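PDB 3OG2: beta-galactosidase from Trichoderma reesei, which probably hydrolyses terminal non-reducing beta-D-galactose residues of beta-D-galactosides, as a glycoside hydrolase of family 35. Local coordinates for residues A[94-97]-A[98-101]; A[157-160]-A[161-165]; A[196-199]-A[200-204]. All coordinates share one frame; numbering follows the deposited sequence. Where two conformers were deposited one is given.

Interaction 1 of 3, residues A[94-97]-A[98-101]; sequences IFSL and EPFF
Ser96 and Leu97 meet Glu98, Pro99 and Phe101 in a local contact at the start of helix 98-107, one of the helices that wrap the TIM barrel. This helix belongs to the beta-alpha-beta crossover between the parallel strands 72-76 and 110-116. The evidence for a helix cap is a side-chain bond: Ser96 OG accepts from Glu98 N at 3.0 Å. With OG anti to its own backbone nitrogen (chi1 177°), the hydroxyl is carried forward to the first turn. Pro99, which has no N-H to offer, sets its CD 3.4 Å from Ser96 O and rests with its ring against Pro55. The first helical bond comes next, Phe101 N to Leu97 O at 2.9 Å and nearly straight at 169°; the bond from Phe100 N to the same oxygen is weak.

The Phe101 ring turns back over Leu97. Leu97 CB lies 4.0 Å from the ring centroid, a CH-pi contact 27° off the ring normal, and the carbonyl oxygen of Leu97 also lies over a face of the ring, nearer its rim. Phe75 of strand 72-76 and Ile160 of helix 144-163 touch the same ring. Replacing Phe101 with an alanine would probably open a gap over Leu97 CB, beside Phe75 and Ala164, with the CH-pi contact lost and the leucine left free to shift. Farther along the leucine, one methyl tip, Leu97 CD1, reaches the end of the ring at Phe101 CZ, 3.8 Å away.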
ATOM      1  N   ILE A  94       4.376   5.969 -17.429  1.00  9.71           N
ATOM      2  CA  ILE A  94       3.792   5.580 -16.129  1.00  8.88           C
ATOM      3  C   ILE A  94       4.841   4.942 -15.225  1.00  8.85           C
ATOM      4  O   ILE A  94       4.545   4.760 -14.033  1.00 10.92           O
ATOM      5  CB  ILE A  94       2.572   4.672 -16.300  1.00  9.50           C
ATOM      6  CG1 ILE A  94       2.975   3.295 -16.877  1.00 10.75           C
ATOM      7  CG2 ILE A  94       1.509   5.358 -17.127  1.00 12.50           C
ATOM      8  CD1 ILE A  94       1.807   2.367 -17.147  1.00 11.95           C
ATOM      9  N   PHE A  95       6.010   4.569 -15.759  1.00  8.17           N
ATOM     10  CA  PHE A  95       7.073   3.955 -14.949  1.00  8.65           C
ATOM     11  C   PHE A  95       8.109   4.982 -14.482  1.00  7.71           C
ATOM     12  O   PHE A  95       8.997   4.618 -13.727  1.00  9.79           O
ATOM     13  CB  PHE A  95       7.771   2.859 -15.734  1.00  8.38           C
ATOM     14  CG  PHE A  95       6.744   1.775 -16.077  1.00  8.46           C
ATOM     15  CD1 PHE A  95       6.247   0.928 -15.102  1.00  9.89           C
ATOM     16  CD2 PHE A  95       6.266   1.611 -17.377  1.00 10.36           C
ATOM     17  CE1 PHE A  95       5.326  -0.061 -15.371  1.00 10.75           C
ATOM     18  CE2 PHE A  95       5.306   0.629 -17.667  1.00 11.69           C
ATOM     19  CZ  PHE A  95       4.829  -0.202 -16.645  1.00 11.98           C
ATOM     20  N   SER A  96       8.011   6.227 -14.949  1.00  8.42           N
ATOM     21  CA  SER A  96       8.917   7.250 -14.416  1.00  8.32           C
ATOM     22  C   SER A  96       8.618   7.576 -12.970  1.00  8.39           C
ATOM     23  O   SER A  96       7.453   7.735 -12.556  1.00  9.91           O
ATOM     24  CB  SER A  96       8.718   8.528 -15.233  1.00 10.21           C
ATOM     25  OG  SER A  96       9.537   9.584 -14.720  1.00 10.44           O
ATOM     26  N   LEU A  97       9.680   7.770 -12.179  1.00  8.87           N
ATOM     27  CA  LEU A  97       9.493   8.248 -10.825  1.00  8.80           C
ATOM     28  C   LEU A  97       9.396   9.749 -10.738  1.00  7.96           C
ATOM     29  O   LEU A  97       9.102  10.310  -9.679  1.00  8.97           O
ATOM     30  CB  LEU A  97      10.703   7.803  -9.982  1.00  9.74           C
ATOM     31  CG  LEU A  97      10.729   6.316  -9.636  1.00 10.74           C
ATOM     32  CD1 LEU A  97      11.982   5.943  -8.884  1.00 13.71           C
ATOM     33  CD2 LEU A  97       9.498   5.947  -8.796  1.00 16.63           C
ATOM     34  N   GLU A  98       9.671  10.462 -11.827  1.00  8.92           N
ATOM     35  CA  GLU A  98       9.731  11.914 -11.711  0.50 10.11           C
ATOM     36  C   GLU A  98       8.406  12.518 -11.246  1.00  9.86           C
ATOM     37  O   GLU A  98       8.439  13.403 -10.370  1.00  9.60           O
ATOM     38  CB  GLU A  98      10.227  12.531 -13.023  0.50 10.03           C
ATOM     39  CG  GLU A  98      11.616  12.048 -13.395  0.50 13.28           C
ATOM     40  CD  GLU A  98      12.658  12.039 -12.303  0.50 16.12           C
ATOM     41  OE1 GLU A  98      12.788  13.046 -11.581  0.50 18.42           O
ATOM     42  OE2 GLU A  98      13.347  11.008 -12.156  0.50 12.61           O
ATOM     43  N   PRO A  99       7.241  12.081 -11.725  1.00  9.51           N
ATOM     44  CA  PRO A  99       6.007  12.670 -11.154  1.00  9.82           C
ATOM     45  C   PRO A  99       5.787  12.348  -9.691  1.00  8.35           C
ATOM     46  O   PRO A  99       5.138  13.084  -8.961  1.00  9.90           O
ATOM     47  CB  PRO A  99       4.898  12.010 -11.995  1.00 12.34           C
ATOM     48  CG  PRO A  99       5.597  11.669 -13.308  1.00 12.15           C
ATOM     49  CD  PRO A  99       6.929  11.126 -12.812  1.00 11.12           C
ATOM     50  N   PHE A 100       6.315  11.225  -9.228  1.00  8.57           N
ATOM     51  CA  PHE A 100       6.229  10.818  -7.842  1.00  8.40           C
ATOM     52  C   PHE A 100       7.109  11.776  -7.018  1.00  8.16           C
ATOM     53  O   PHE A 100       6.635  12.314  -5.999  1.00  8.50           O
ATOM     54  CB  PHE A 100       6.654   9.360  -7.718  1.00  8.64           C
ATOM     55  CG  PHE A 100       6.363   8.722  -6.368  1.00  8.04           C
ATOM     56  CD1 PHE A 100       5.075   8.334  -6.096  1.00  9.87           C
ATOM     57  CD2 PHE A 100       7.365   8.462  -5.447  1.00 10.66           C
ATOM     58  CE1 PHE A 100       4.782   7.642  -4.939  1.00 13.15           C
ATOM     59  CE2 PHE A 100       7.072   7.801  -4.250  1.00 10.77           C
ATOM     60  CZ  PHE A 100       5.762   7.401  -3.980  1.00 13.70           C
ATOM     61  N   PHE A 101       8.360  11.989  -7.442  1.00  7.81           N
ATOM     62  CA  PHE A 101       9.212  12.964  -6.748  1.00  8.02           C
ATOM     63  C   PHE A 101       8.616  14.367  -6.730  1.00  7.75           C
ATOM     64  O   PHE A 101       8.661  15.059  -5.714  1.00  8.30           O
ATOM     65  CB  PHE A 101      10.587  13.008  -7.390  1.00  8.39           C
ATOM     66  CG  PHE A 101      11.397  11.713  -7.373  1.00  8.63           C
ATOM     67  CD1 PHE A 101      11.317  10.806  -6.320  1.00 11.09           C
ATOM     68  CD2 PHE A 101      12.244  11.409  -8.438  1.00  9.48           C
ATOM     69  CE1 PHE A 101      12.041   9.629  -6.301  1.00 11.18           C
ATOM     70  CE2 PHE A 101      13.005  10.215  -8.412  1.00 10.10           C
ATOM     71  CZ  PHE A 101      12.899   9.343  -7.337  1.00 10.39           C
TER
HETATM   72  O   HOH W   1      12.284   8.060 -13.080  1.00 25.62           O

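Interaction 2 of 3, residues A[157-160]-A[161-165]; sequences IASI and IAKAQ
Lys163 folds back one turn over Ser159. Its CG stands anti to its own carbonyl carbon (chi1 -64°), and the chain then runs extended until the last torsion, where a bend (chi4 69°) brings Lys163 NZ to 3.9 Å from Ser159 CB. On the way, Lys163 CG passes 3.2 Å from Ser159 O, the oxygen that accepts the backbone bond from Lys163 N. Ser159, modelled in two conformers, bonds through OG to His156 O.

The opposite character appears at Ile157 and Ile161, which are buried. In the conformer given, CG1 of Ile161 stands beside its backbone nitrogen (chi1 -66°), which puts Ile161 CG1 3.2 Å from Ile157 O; Ile157 CG1 is then 4.4 Å from Ile161 CD1, a loose apolar touch. Ile161 N bonds to Ile157 O at 2.9 Å. Both isoleucines rest on Pro115 of strand 110-116, and Ile161 also meets Val172 of strand 172-177; helix 144-163 is the crossover helix joining these two parallel strands of the TIM barrel.

Where the helix ends, the buried amide of Gln165 turns back on the last turn. Gln165 NE2 donates to Ala162 O at 2.9 Å, in the carbonyl plane and on a lone pair, and Gln165 N reaches the same oxygen at 3.1 Å. A second bond from NE2 goes to Gly207 O, while OE1 accepts from Ile209 N and Val210 N, four bonds that fix the rotation of the amide.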
ATOM      1  N   ILE A 157      18.627   3.013 -11.471  1.00  7.78           N
ATOM      2  CA  ILE A 157      17.618   3.498 -10.514  1.00  7.59           C
ATOM      3  C   ILE A 157      18.270   4.294  -9.395  1.00  7.56           C
ATOM      4  O   ILE A 157      17.694   5.288  -8.917  1.00  8.34           O
ATOM      5  CB  ILE A 157      16.753   2.329  -9.986  1.00  7.80           C
ATOM      6  CG1 ILE A 157      15.431   2.857  -9.408  1.00  9.41           C
ATOM      7  CG2 ILE A 157      17.481   1.463  -8.942  1.00  8.51           C
ATOM      8  CD1 ILE A 157      14.482   3.433 -10.438  1.00 10.25           C
ATOM      9  N   ALA A 158      19.469   3.914  -8.939  1.00  7.85           N
ATOM     10  CA  ALA A 158      20.084   4.662  -7.851  1.00  8.21           C
ATOM     11  C   ALA A 158      20.557   5.982  -8.374  1.00  8.53           C
ATOM     12  O   ALA A 158      20.577   6.940  -7.587  1.00  9.70           O
ATOM     13  CB  ALA A 158      21.177   3.844  -7.175  1.00  8.69           C
ATOM     14  N   SER A 159      20.885   6.122  -9.660  1.00  8.63           N
ATOM     15  CA  SER A 159      21.226   7.484 -10.121  0.50  9.78           C
ATOM     16  C   SER A 159      19.980   8.350 -10.257  1.00  8.30           C
ATOM     17  O   SER A 159      20.060   9.540  -9.957  1.00  9.54           O
ATOM     18  CB  SER A 159      22.001   7.397 -11.416  0.50 10.87           C
ATOM     19  OG  SER A 159      21.231   6.945 -12.493  0.50 23.41           O
ATOM     20  N   ILE A 160      18.826   7.769 -10.638  1.00  8.34           N
ATOM     21  CA  ILE A 160      17.565   8.515 -10.627  1.00  8.25           C
ATOM     22  C   ILE A 160      17.245   8.972  -9.220  1.00  7.68           C
ATOM     23  O   ILE A 160      16.904  10.132  -8.979  1.00  9.16           O
ATOM     24  CB  ILE A 160      16.447   7.613 -11.186  1.00  8.93           C
ATOM     25  CG1 ILE A 160      16.555   7.505 -12.725  1.00  9.87           C
ATOM     26  CG2 ILE A 160      15.059   8.087 -10.793  1.00 11.11           C
ATOM     27  CD1 ILE A 160      15.781   6.367 -13.335  1.00 10.89           C
ATOM     28  N   ILE A 161      17.373   8.076  -8.246  1.00  7.86           N
ATOM     29  CA  ILE A 161      17.099   8.451  -6.848  0.50  7.75           C
ATOM     30  C   ILE A 161      18.105   9.483  -6.383  1.00  7.36           C
ATOM     31  O   ILE A 161      17.796  10.419  -5.638  1.00  8.52           O
ATOM     32  CB  ILE A 161      17.096   7.169  -6.025  0.50  7.05           C
ATOM     33  CG1 ILE A 161      15.907   6.253  -6.422  0.50  7.79           C
ATOM     34  CG2 ILE A 161      17.089   7.420  -4.527  0.50  6.27           C
ATOM     35  CD1 ILE A 161      15.884   4.987  -5.564  0.50 12.94           C
ATOM     36  N   ALA A 162      19.386   9.333  -6.815  1.00  8.08           N
ATOM     37  CA  ALA A 162      20.424  10.241  -6.366  1.00  8.10           C
ATOM     38  C   ALA A 162      20.081  11.684  -6.751  1.00  8.09           C
ATOM     39  O   ALA A 162      20.280  12.627  -5.975  1.00  8.33           O
ATOM     40  CB  ALA A 162      21.805   9.884  -6.951  1.00 10.14           C
ATOM     41  N   LYS A 163      19.545  11.871  -7.962  1.00  9.01           N
ATOM     42  CA  LYS A 163      19.212  13.231  -8.418  1.00  9.41           C
ATOM     43  C   LYS A 163      18.099  13.837  -7.566  1.00  8.66           C
ATOM     44  O   LYS A 163      18.052  15.066  -7.452  1.00 11.18           O
ATOM     45  CB  LYS A 163      18.819  13.120  -9.903  1.00 12.74           C
ATOM     46  CG  LYS A 163      19.956  12.662 -10.789  1.00 27.71           C
ATOM     47  CD  LYS A 163      19.648  12.574 -12.261  1.00 31.71           C
ATOM     48  CE  LYS A 163      20.877  12.293 -13.077  1.00 44.20           C
ATOM     49  NZ  LYS A 163      21.475  10.937 -12.932  1.00 58.40           N
ATOM     50  N   ALA A 164      17.286  12.984  -6.978  1.00  8.48           N
ATOM     51  CA  ALA A 164      16.130  13.437  -6.177  1.00  8.26           C
ATOM     52  C   ALA A 164      16.494  13.590  -4.712  1.00  6.94           C
ATOM     53  O   ALA A 164      15.626  13.833  -3.876  1.00  7.98           O
ATOM     54  CB  ALA A 164      14.992  12.465  -6.354  1.00  8.99           C
ATOM     55  N   GLN A 165      17.755  13.419  -4.315  1.00  7.70           N
ATOM     56  CA  GLN A 165      18.120  13.603  -2.912  1.00  7.66           C
ATOM     57  C   GLN A 165      17.951  15.029  -2.444  1.00  7.56           C
ATOM     58  O   GLN A 165      18.057  16.002  -3.197  1.00  8.42           O
ATOM     59  CB  GLN A 165      19.613  13.195  -2.743  1.00  7.77           C
ATOM     60  CG  GLN A 165      19.776  11.663  -2.790  1.00  8.56           C
ATOM     61  CD  GLN A 165      21.244  11.303  -2.790  1.00  8.13           C
ATOM     62  OE1 GLN A 165      21.711  10.572  -1.895  1.00  9.02           O
ATOM     63  NE2 GLN A 165      22.028  11.734  -3.774  1.00  8.54           N
TER
HETATM   64  O   HOH W   2      19.662   9.436 -13.765  1.00 27.89           O

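Interaction 3 of 3, residues A[196-199]-A[200-204]; sequences MQYV and IDQAR
Gln197 and Asp201, one turn apart, are joined by a side-chain hydrogen bond on the looser, partly exposed flank of the helix. Gln197 NE2 donates to Asp201 OD1 at 2.9 Å, almost straight at 172°. The acceptor lies in the amide plane, yet OD1 is met from above the carboxylate plane, 44° out of it. A bend at chi2 of Gln197 brings the amide round to the aspartate, and Gln197 OE1 accepts from Gly230 N.

In contrast with that flank, the tightly packed face is made by the buried Val199, Ile200 and Ala203. Helix 193-205 lies on the outside of the TIM barrel after strand 172-177, and here Val199 rests on Pro177, Ala203 on Tyr175 and Ile200 on Leu212. Even so, the backbone bond from Ala203 N to Val199 O is long and weak at 3.4 Å; a water donates to that carbonyl at 2.7 Å and to Gln202 OE1 as well.

Toward helix 144-163, Gln202 NE2 approaches Tyr198 CE1 obliquely at 3.5 Å, with the amide and ring planes 46° apart. Their polar ends converge on a shared acceptor, Asp151 OD1, bonded by both Tyr198 OH and Gln202 NE2.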
ATOM      1  N   MET A 196      26.589  -8.067   1.213  1.00  7.95           N
ATOM      2  CA  MET A 196      25.944  -6.844   1.726  1.00  7.93           C
ATOM      3  C   MET A 196      26.690  -5.601   1.307  1.00  8.02           C
ATOM      4  O   MET A 196      26.114  -4.577   0.949  1.00  8.00           O
ATOM      5  CB  MET A 196      25.834  -6.923   3.256  1.00  9.31           C
ATOM      6  CG  MET A 196      24.976  -8.058   3.779  1.00 10.94           C
ATOM      7  SD  MET A 196      25.415  -8.515   5.496  1.00 13.30           S
ATOM      8  CE  MET A 196      24.565  -7.193   6.289  1.00 17.20           C
ATOM      9  N   GLN A 197      28.049  -5.670   1.408  1.00  8.26           N
ATOM     10  CA  GLN A 197      28.824  -4.494   1.014  1.00  8.11           C
ATOM     11  C   GLN A 197      28.755  -4.243  -0.484  1.00  7.96           C
ATOM     12  O   GLN A 197      28.821  -3.080  -0.879  1.00  9.19           O
ATOM     13  CB  GLN A 197      30.296  -4.680   1.453  1.00  9.11           C
ATOM     14  CG  GLN A 197      31.047  -3.362   1.268  1.00  9.17           C
ATOM     15  CD  GLN A 197      30.496  -2.270   2.159  1.00  9.47           C
ATOM     16  OE1 GLN A 197      30.201  -2.420   3.348  1.00 11.08           O
ATOM     17  NE2 GLN A 197      30.354  -1.104   1.534  1.00 11.14           N
ATOM     18  N   TYR A 198      28.701  -5.298  -1.318  1.00  8.59           N
ATOM     19  CA  TYR A 198      28.558  -5.050  -2.768  1.00  8.22           C
ATOM     20  C   TYR A 198      27.274  -4.248  -3.004  1.00  7.58           C
ATOM     21  O   TYR A 198      27.285  -3.315  -3.837  1.00  8.36           O
ATOM     22  CB  TYR A 198      28.478  -6.374  -3.497  1.00  9.44           C
ATOM     23  CG  TYR A 198      28.510  -6.238  -5.003  1.00  8.57           C
ATOM     24  CD1 TYR A 198      27.313  -6.047  -5.723  1.00 10.03           C
ATOM     25  CD2 TYR A 198      29.706  -6.292  -5.718  1.00 11.68           C
ATOM     26  CE1 TYR A 198      27.331  -5.905  -7.091  1.00  9.47           C
ATOM     27  CE2 TYR A 198      29.729  -6.163  -7.096  1.00 10.58           C
ATOM     28  CZ  TYR A 198      28.537  -5.965  -7.791  1.00 11.38           C
ATOM     29  OH  TYR A 198      28.564  -5.874  -9.160  1.00 13.67           O
ATOM     30  N   VAL A 199      26.181  -4.630  -2.334  1.00  7.65           N
ATOM     31  CA  VAL A 199      24.886  -3.946  -2.572  1.00  8.00           C
ATOM     32  C   VAL A 199      24.993  -2.494  -2.152  1.00  7.24           C
ATOM     33  O   VAL A 199      24.541  -1.559  -2.841  1.00  7.93           O
ATOM     34  CB  VAL A 199      23.795  -4.713  -1.807  1.00  8.55           C
ATOM     35  CG1 VAL A 199      22.476  -3.954  -1.780  1.00 11.51           C
ATOM     36  CG2 VAL A 199      23.611  -6.108  -2.418  1.00  8.76           C
ATOM     37  N   ILE A 200      25.666  -2.239  -0.992  1.00  8.13           N
ATOM     38  CA  ILE A 200      25.898  -0.849  -0.594  1.00  8.26           C
ATOM     39  C   ILE A 200      26.763  -0.082  -1.591  1.00  7.82           C
ATOM     40  O   ILE A 200      26.438   1.064  -1.938  1.00  9.58           O
ATOM     41  CB  ILE A 200      26.559  -0.809   0.822  1.00  8.31           C
ATOM     42  CG1 ILE A 200      25.535  -1.262   1.880  1.00  8.96           C
ATOM     43  CG2 ILE A 200      27.150   0.556   1.136  1.00  9.16           C
ATOM     44  CD1 ILE A 200      26.156  -1.519   3.251  1.00 12.67           C
ATOM     45  N   ASP A 201      27.846  -0.716  -2.034  1.00  8.59           N
ATOM     46  CA  ASP A 201      28.745  -0.069  -2.975  1.00  9.32           C
ATOM     47  C   ASP A 201      28.010   0.316  -4.265  1.00  8.18           C
ATOM     48  O   ASP A 201      28.317   1.387  -4.829  1.00  8.97           O
ATOM     49  CB  ASP A 201      29.917  -0.984  -3.358  1.00 10.10           C
ATOM     50  CG  ASP A 201      30.941  -1.290  -2.303  1.00 13.05           C
ATOM     51  OD1 ASP A 201      31.010  -0.592  -1.247  1.00 13.48           O
ATOM     52  OD2 ASP A 201      31.766  -2.250  -2.507  1.00 18.06           O
ATOM     53  N   GLN A 202      27.080  -0.529  -4.717  1.00  7.74           N
ATOM     54  CA  GLN A 202      26.373  -0.143  -5.962  1.00  7.95           C
ATOM     55  C   GLN A 202      25.660   1.185  -5.781  1.00  8.39           C
ATOM     56  O   GLN A 202      25.588   2.027  -6.656  1.00  8.79           O
ATOM     57  CB  GLN A 202      25.317  -1.163  -6.355  1.00  8.99           C
ATOM     58  CG  GLN A 202      25.879  -2.535  -6.782  1.00  9.14           C
ATOM     59  CD  GLN A 202      24.726  -3.463  -7.070  1.00  7.94           C
ATOM     60  OE1 GLN A 202      23.892  -3.698  -6.154  1.00  9.18           O
ATOM     61  NE2 GLN A 202      24.612  -3.975  -8.276  1.00  9.40           N
ATOM     62  N   ALA A 203      25.007   1.324  -4.592  1.00  8.75           N
ATOM     63  CA  ALA A 203      24.233   2.563  -4.353  1.00  7.99           C
ATOM     64  C   ALA A 203      25.184   3.734  -4.182  1.00  7.67           C
ATOM     65  O   ALA A 203      24.968   4.822  -4.752  1.00  8.74           O
ATOM     66  CB  ALA A 203      23.360   2.368  -3.115  1.00  9.13           C
ATOM     67  N   ARG A 204      26.277   3.591  -3.396  1.00  8.24           N
ATOM     68  CA  ARG A 204      27.222   4.696  -3.187  1.00  8.76           C
ATOM     69  C   ARG A 204      27.836   5.102  -4.528  1.00  8.97           C
ATOM     70  O   ARG A 204      28.029   6.277  -4.799  1.00 10.48           O
ATOM     71  CB  ARG A 204      28.324   4.264  -2.203  1.00  9.11           C
ATOM     72  CG  ARG A 204      27.774   4.109  -0.794  1.00  9.29           C
ATOM     73  CD  ARG A 204      27.223   5.401  -0.229  1.00  9.81           C
ATOM     74  NE  ARG A 204      26.978   5.365   1.216  1.00 10.64           N
ATOM     75  CZ  ARG A 204      26.026   6.032   1.878  1.00  9.31           C
ATOM     76  NH1 ARG A 204      25.188   6.814   1.208  1.00 10.79           N
ATOM     77  NH2 ARG A 204      25.946   5.890   3.182  1.00 13.64           N
TER
HETATM   78  O   HOH W   3      22.407  -1.968  -4.475  1.00 10.70           O

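The three contacts come in series along the chain, each within or at the start of a successive TIM-barrel helix: 98-107, 144-163 and 193-205. Interactions 1 and 2 have centres 12 Å apart and touch directly, with Phe101 CE2 3.8 Å from Ile160 CG2, so the first two helices pack side by side. Interaction 3 is centred 15 Å from interaction 2, with nearest atoms about 4 Å apart, and 24 Å from interaction 1. Strand 172-177 is shared by interactions 2 and 3, and strand 72-76 lies under interaction 1. Side chains of galactose-binding residues are about 9 Å away: Tyr76 from Leu97 and from Ile161, Ile119 from Ile157, Asn179 from Val199.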